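Local coordinates for protein putative mandelate racemase/muconate lactonizing enzyme (Bordetella bronchiseptica, PDB 3DDM) that is of unknown function but probably belongs to the mandelate racemase/muconate lactonizing enzyme family, with an enolase-type N-terminal domain and a TIM-type barrel, at residues 314-319 / 347-352. The protein carries 1 engineered substitution. Residues are numbered along the deposited sequence; the frame is centred on the assembly and turned at random.
Sequences IGLQAS and LLSPAL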
loop_
_atom_site.group_PDB
_atom_site.type_symbol
_atom_site.label_atom_id
_atom_site.label_comp_id
_atom_site.label_asym_id
_atom_site.label_seq_id
_atom_site.Cartn_x
_atom_site.Cartn_y
_atom_site.Cartn_z
ATOM N N ILE A 314 -3.862 -23.466 -2.532
ATOM C CA ILE A 314 -4.334 -22.996 -3.829
ATOM C C ILE A 314 -3.255 -22.226 -4.582
ATOM O O ILE A 314 -2.988 -22.495 -5.756
ATOM C CB ILE A 314 -5.589 -22.105 -3.669
ATOM C CG1 ILE A 314 -6.724 -22.928 -3.052
ATOM C CG2 ILE A 314 -6.042 -21.570 -5.020
ATOM C CD1 ILE A 314 -7.166 -24.101 -3.905
ATOM N N GLY A 315 -2.629 -21.273 -3.898
ATOM C CA GLY A 315 -1.594 -20.473 -4.521
ATOM C C GLY A 315 -0.406 -21.317 -4.908
ATOM O O GLY A 315 0.216 -21.086 -5.940
ATOM N N LEU A 316 -0.082 -22.297 -4.074
ATOM C CA LEU A 316 1.045 -23.180 -4.358
ATOM C C LEU A 316 0.770 -24.017 -5.607
ATOM O O LEU A 316 1.645 -24.160 -6.463
ATOM C CB LEU A 316 1.326 -24.112 -3.169
ATOM C CG LEU A 316 2.509 -25.053 -3.419
ATOM C CD1 LEU A 316 3.747 -24.230 -3.721
ATOM C CD2 LEU A 316 2.740 -25.949 -2.209
ATOM N N GLN A 317 -0.439 -24.576 -5.700
ATOM C CA GLN A 317 -0.813 -25.381 -6.857
ATOM C C GLN A 317 -0.744 -24.494 -8.101
ATOM O O GLN A 317 -0.253 -24.921 -9.151
ATOM C CB GLN A 317 -2.227 -25.963 -6.686
ATOM C CG GLN A 317 -2.349 -27.090 -5.621
ATOM C CD GLN A 317 -1.983 -28.489 -6.148
ATOM O OE1 GLN A 317 -1.332 -29.280 -5.455
ATOM N NE2 GLN A 317 -2.421 -28.800 -7.368
ATOM N N ALA A 318 -1.212 -23.253 -7.975
ATOM C CA ALA A 318 -1.192 -22.314 -9.092
ATOM C C ALA A 318 0.233 -22.093 -9.583
ATOM O O ALA A 318 0.471 -21.976 -10.788
ATOM C CB ALA A 318 -1.809 -20.985 -8.679
ATOM N N SER A 319 1.178 -22.039 -8.648
ATOM C CA SER A 319 2.583 -21.838 -8.992
ATOM C C SER A 319 3.189 -23.067 -9.653
ATOM O O SER A 319 4.002 -22.948 -10.574
ATOM C CB SER A 319 3.389 -21.481 -7.744
ATOM O OG SER A 319 2.865 -20.308 -7.149
ATOM N N LEU A 347 -3.674 -29.145 3.216
ATOM C CA LEU A 347 -5.027 -29.583 2.934
ATOM C C LEU A 347 -5.481 -29.133 1.543
ATOM O O LEU A 347 -6.532 -29.547 1.065
ATOM C CB LEU A 347 -5.986 -29.052 4.018
ATOM C CG LEU A 347 -5.741 -29.550 5.461
ATOM C CD1 LEU A 347 -6.538 -28.743 6.456
ATOM C CD2 LEU A 347 -6.096 -31.015 5.589
ATOM N N LEU A 348 -4.685 -28.305 0.876
ATOM C CA LEU A 348 -5.078 -27.814 -0.438
ATOM C C LEU A 348 -4.055 -28.013 -1.544
ATOM O O LEU A 348 -4.139 -27.359 -2.579
ATOM C CB LEU A 348 -5.429 -26.332 -0.355
ATOM C CG LEU A 348 -6.646 -25.975 0.493
ATOM C CD1 LEU A 348 -6.686 -24.473 0.766
ATOM C CD2 LEU A 348 -7.888 -26.425 -0.234
ATOM N N SER A 349 -3.088 -28.897 -1.343
ATOM C CA SER A 349 -2.105 -29.127 -2.385
ATOM C C SER A 349 -1.805 -30.604 -2.576
ATOM O O SER A 349 -0.767 -31.099 -2.140
ATOM C CB SER A 349 -0.818 -28.358 -2.084
ATOM O OG SER A 349 -0.389 -28.608 -0.762
ATOM N N PRO A 350 -2.727 -31.330 -3.234
ATOM C CA PRO A 350 -2.592 -32.763 -3.505
ATOM C C PRO A 350 -1.399 -33.156 -4.361
ATOM O O PRO A 350 -0.985 -34.316 -4.356
ATOM C CB PRO A 350 -3.929 -33.132 -4.157
ATOM C CG PRO A 350 -4.477 -31.830 -4.650
ATOM C CD PRO A 350 -4.081 -30.866 -3.567
ATOM N N ALA A 351 -0.838 -32.204 -5.093
ATOM C CA ALA A 351 0.315 -32.513 -5.930
ATOM C C ALA A 351 1.473 -32.979 -5.055
ATOM O O ALA A 351 2.349 -33.725 -5.495
ATOM C CB ALA A 351 0.728 -31.285 -6.742
ATOM N N LEU A 352 1.474 -32.541 -3.806
ATOM C CA LEU A 352 2.546 -32.919 -2.897
ATOM C C LEU A 352 2.553 -34.398 -2.562
ATOM O O LEU A 352 3.606 -34.954 -2.248
ATOM C CB LEU A 352 2.478 -32.082 -1.617
ATOM C CG LEU A 352 3.049 -30.675 -1.801
ATOM C CD1 LEU A 352 2.954 -29.872 -0.502
ATOM C CD2 LEU A 352 4.493 -30.799 -2.252
#
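Gln317 reaches from helix 313-325 into the bend of 348-351, and shows how one amide side chain can join a helix to an irregular segment. Its CB leaves the helix on the side facing 347-352. With chi1 at -71°, CG stands anti to the carbonyl carbon and beside the backbone N, and Gln317 CG meets Leu348 O at 3.5 Å. The chain bends at chi2, and Gln317 CD then lies 3.8 Å from Ser349 CA, with Ala351 CB also close. At the tip the two amide atoms divide the work. OE1 accepts the backbone N-H of Ala351, with 3.0 Å between Gln317 OE1 and Ala351 N. The N-H...O angle is 158°, and the donor lies close to the carbonyl plane, tilted from it by 15°. NE2 donates to Leu368 O, so the same amide group links two separate loops to the helix, and bonds at both ends should fix its rotation. Pro350 CD lies 3.7 Å from Gln317 OE1, and Pro350 N, though near, has no hydrogen to give.

Two apolar contacts come from residues just before Gln317 in the helix. Ile314 and Leu348 cross obliquely, Ile314 CG1 4.1 Å from Leu348 CD1, and both also touch Leu42 of strand 37-46. Leu316 CD2 approaches Leu352 CD1 at 4.3 Å, while its side chain also rests on Leu335 and Val337 of strand 334-338. Ser349 turns its hydroxyl back to Arg345 O, tying the loop to the preceding helix 343-346.

Helix 313-325 is the crossover helix between the parallel strands 304-309 and 334-338, a beta-alpha-beta unit of the modified TIM barrel of the enolase superfamily; here it is packed against the segment after helix 343-346, which leads on to strand 359-361.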